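Local coordinates for ornithine carbamoyltransferase, mitochondrial (Coccidioides immitis, PDB 3SDS), which catalyses the transfer of the carbamoyl group from carbamoyl phosphate to L-ornithine, giving L-citrulline and phosphate in arginine biosynthesis, at the interface of chains A and B. Coordinates in Å, arbitrary orientation; residue numbers count along the deposited sequence, not the author numbering. Chains: chain A/B, Ornithine carbamoyltransferase, mitochondrial.

The interface of chains A and B. Residues chain A 85-86, 89, 94-95; chain B 66-68, 94, 96.
Helix 78-90 of chain A lies against strands 68-73 and 94-98 of chain B, and one imidazole, that of B:His94, carries much of this patch. Its CG stands anti to the backbone N (chi1 178°), which sends the ring across to chain A. There B:His94 NE2 donates an almost straight hydrogen bond, 3.1 Å long, to the carboxylate oxygen OE2 of A:Glu85. The acceptor lies in the ring plane and offers its anti lone pair, while the carboxylate is turned 59° from the imidazole. Glutamate suits the place because its bent chain can reach from the helix to the ring edge; its charge might favour a protonated histidine, although A:His94 ND1 lies 4.7 Å from B:His94 ND1 and could oppose this.

Apolar packing steadies the same ring. The beta-branched A:Val89 sets CG2 3.5 Å from B:His94 CG, and its CG1 turns to the backbone of B:Gly66, with no side chain to intervene. A:Pro95 meets the ring tip to tip, its CG lying 4.0 Å from B:His94 CE1. The flexible thioether chain of B:Met96 runs obliquely past A:Glu85, its CG 3.9 Å from the carboxyl carbon CD.

Water makes a further link, lying 2.9 Å from both A:Gly86 O and the B:Thr68 hydroxyl OG1. Glycine keeps this helix face slim beside the threonine.

Its centre about 21 Å from A:Cys307, the probable proton acceptor, the patch helps to join neighbouring subunits of the homotrimer.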
loop_
_atom_site.group_PDB
_atom_site.type_symbol
_atom_site.label_atom_id
_atom_site.label_comp_id
_atom_site.label_asym_id
_atom_site.label_seq_id
_atom_site.Cartn_x
_atom_site.Cartn_y
_atom_site.Cartn_z
ATOM N N GLU A 85 9.608 -4.841 0.894
ATOM C CA GLU A 85 9.083 -3.845 -0.005
ATOM C C GLU A 85 10.234 -3.319 -0.899
ATOM O O GLU A 85 10.165 -3.422 -2.136
ATOM C CB GLU A 85 8.317 -2.761 0.766
ATOM C CG GLU A 85 7.127 -2.220 -0.022
ATOM C CD GLU A 85 5.886 -1.776 0.798
ATOM O OE1 GLU A 85 5.541 -2.360 1.848
ATOM O OE2 GLU A 85 5.214 -0.834 0.331
ATOM N N GLY A 86 11.316 -2.840 -0.273
ATOM C CA GLY A 86 12.475 -2.293 -1.002
ATOM C C GLY A 86 13.131 -3.262 -1.973
ATOM O O GLY A 86 13.554 -2.871 -3.065
ATOM N N VAL A 89 10.989 -3.874 -5.178
ATOM C CA VAL A 89 11.027 -2.695 -6.064
ATOM C C VAL A 89 12.342 -2.546 -6.867
ATOM O O VAL A 89 12.306 -2.180 -8.039
ATOM C CB VAL A 89 10.664 -1.393 -5.304
ATOM C CG1 VAL A 89 10.967 -0.132 -6.156
ATOM C CG2 VAL A 89 9.210 -1.419 -4.869
ATOM N N HIS A 94 5.925 -5.307 -8.064
ATOM C CA HIS A 94 5.006 -4.690 -7.090
ATOM C C HIS A 94 4.707 -5.519 -5.811
ATOM O O HIS A 94 4.211 -6.648 -5.888
ATOM C CB HIS A 94 3.700 -4.266 -7.763
ATOM C CG HIS A 94 2.693 -3.682 -6.813
ATOM N ND1 HIS A 94 2.772 -2.384 -6.344
ATOM C CD2 HIS A 94 1.586 -4.220 -6.243
ATOM C CE1 HIS A 94 1.756 -2.151 -5.528
ATOM N NE2 HIS A 94 1.020 -3.248 -5.449
ATOM N N PRO A 95 5.021 -4.959 -4.635
ATOM C CA PRO A 95 4.728 -5.549 -3.318
ATOM C C PRO A 95 3.326 -5.225 -2.757
ATOM O O PRO A 95 2.953 -4.054 -2.662
ATOM C CB PRO A 95 5.808 -4.937 -2.428
ATOM C CG PRO A 95 6.126 -3.639 -3.064
ATOM C CD PRO A 95 5.968 -3.831 -4.528
ATOM N N GLY B 66 13.452 1.944 -9.510
ATOM C CA GLY B 66 14.203 1.115 -8.581
ATOM C C GLY B 66 14.151 1.641 -7.147
ATOM O O GLY B 66 14.580 0.935 -6.222
ATOM N N LYS B 67 13.609 2.851 -6.943
ATOM C CA LYS B 67 13.712 3.528 -5.655
ATOM C C LYS B 67 12.431 3.659 -4.845
ATOM O O LYS B 67 11.336 3.832 -5.399
ATOM C CB LYS B 67 14.370 4.886 -5.819
ATOM C CG LYS B 67 15.668 4.777 -6.561
ATOM C CD LYS B 67 16.596 5.949 -6.375
ATOM C CE LYS B 67 17.922 5.592 -7.023
ATOM N NZ LYS B 67 18.632 6.809 -7.415
ATOM N N THR B 68 12.579 3.567 -3.520
ATOM C CA THR B 68 11.453 3.667 -2.584
ATOM C C THR B 68 11.462 4.992 -1.829
ATOM O O THR B 68 12.529 5.452 -1.373
ATOM C CB THR B 68 11.517 2.540 -1.554
ATOM O OG1 THR B 68 11.612 1.291 -2.243
ATOM C CG2 THR B 68 10.289 2.544 -0.658
ATOM N N HIS B 94 8.583 3.997 -6.217
ATOM C CA HIS B 94 7.589 3.370 -5.327
ATOM C C HIS B 94 7.365 4.062 -3.955
ATOM O O HIS B 94 8.298 4.213 -3.160
ATOM C CB HIS B 94 7.895 1.885 -5.126
ATOM C CG HIS B 94 6.951 1.196 -4.181
ATOM N ND1 HIS B 94 5.681 0.796 -4.551
ATOM C CD2 HIS B 94 7.092 0.840 -2.880
ATOM C CE1 HIS B 94 5.084 0.223 -3.518
ATOM N NE2 HIS B 94 5.918 0.236 -2.491
ATOM N N MET B 96 5.836 4.145 -0.136
ATOM C CA MET B 96 5.568 3.143 0.911
ATOM C C MET B 96 4.847 3.782 2.099
ATOM O O MET B 96 5.373 4.702 2.745
ATOM C CB MET B 96 6.867 2.449 1.328
ATOM C CG MET B 96 6.783 1.586 2.558
ATOM S SD MET B 96 8.327 0.696 2.907
ATOM C CE MET B 96 9.435 1.989 3.486
HETATM O O HOH W 1 14.141 -0.007 -3.001
#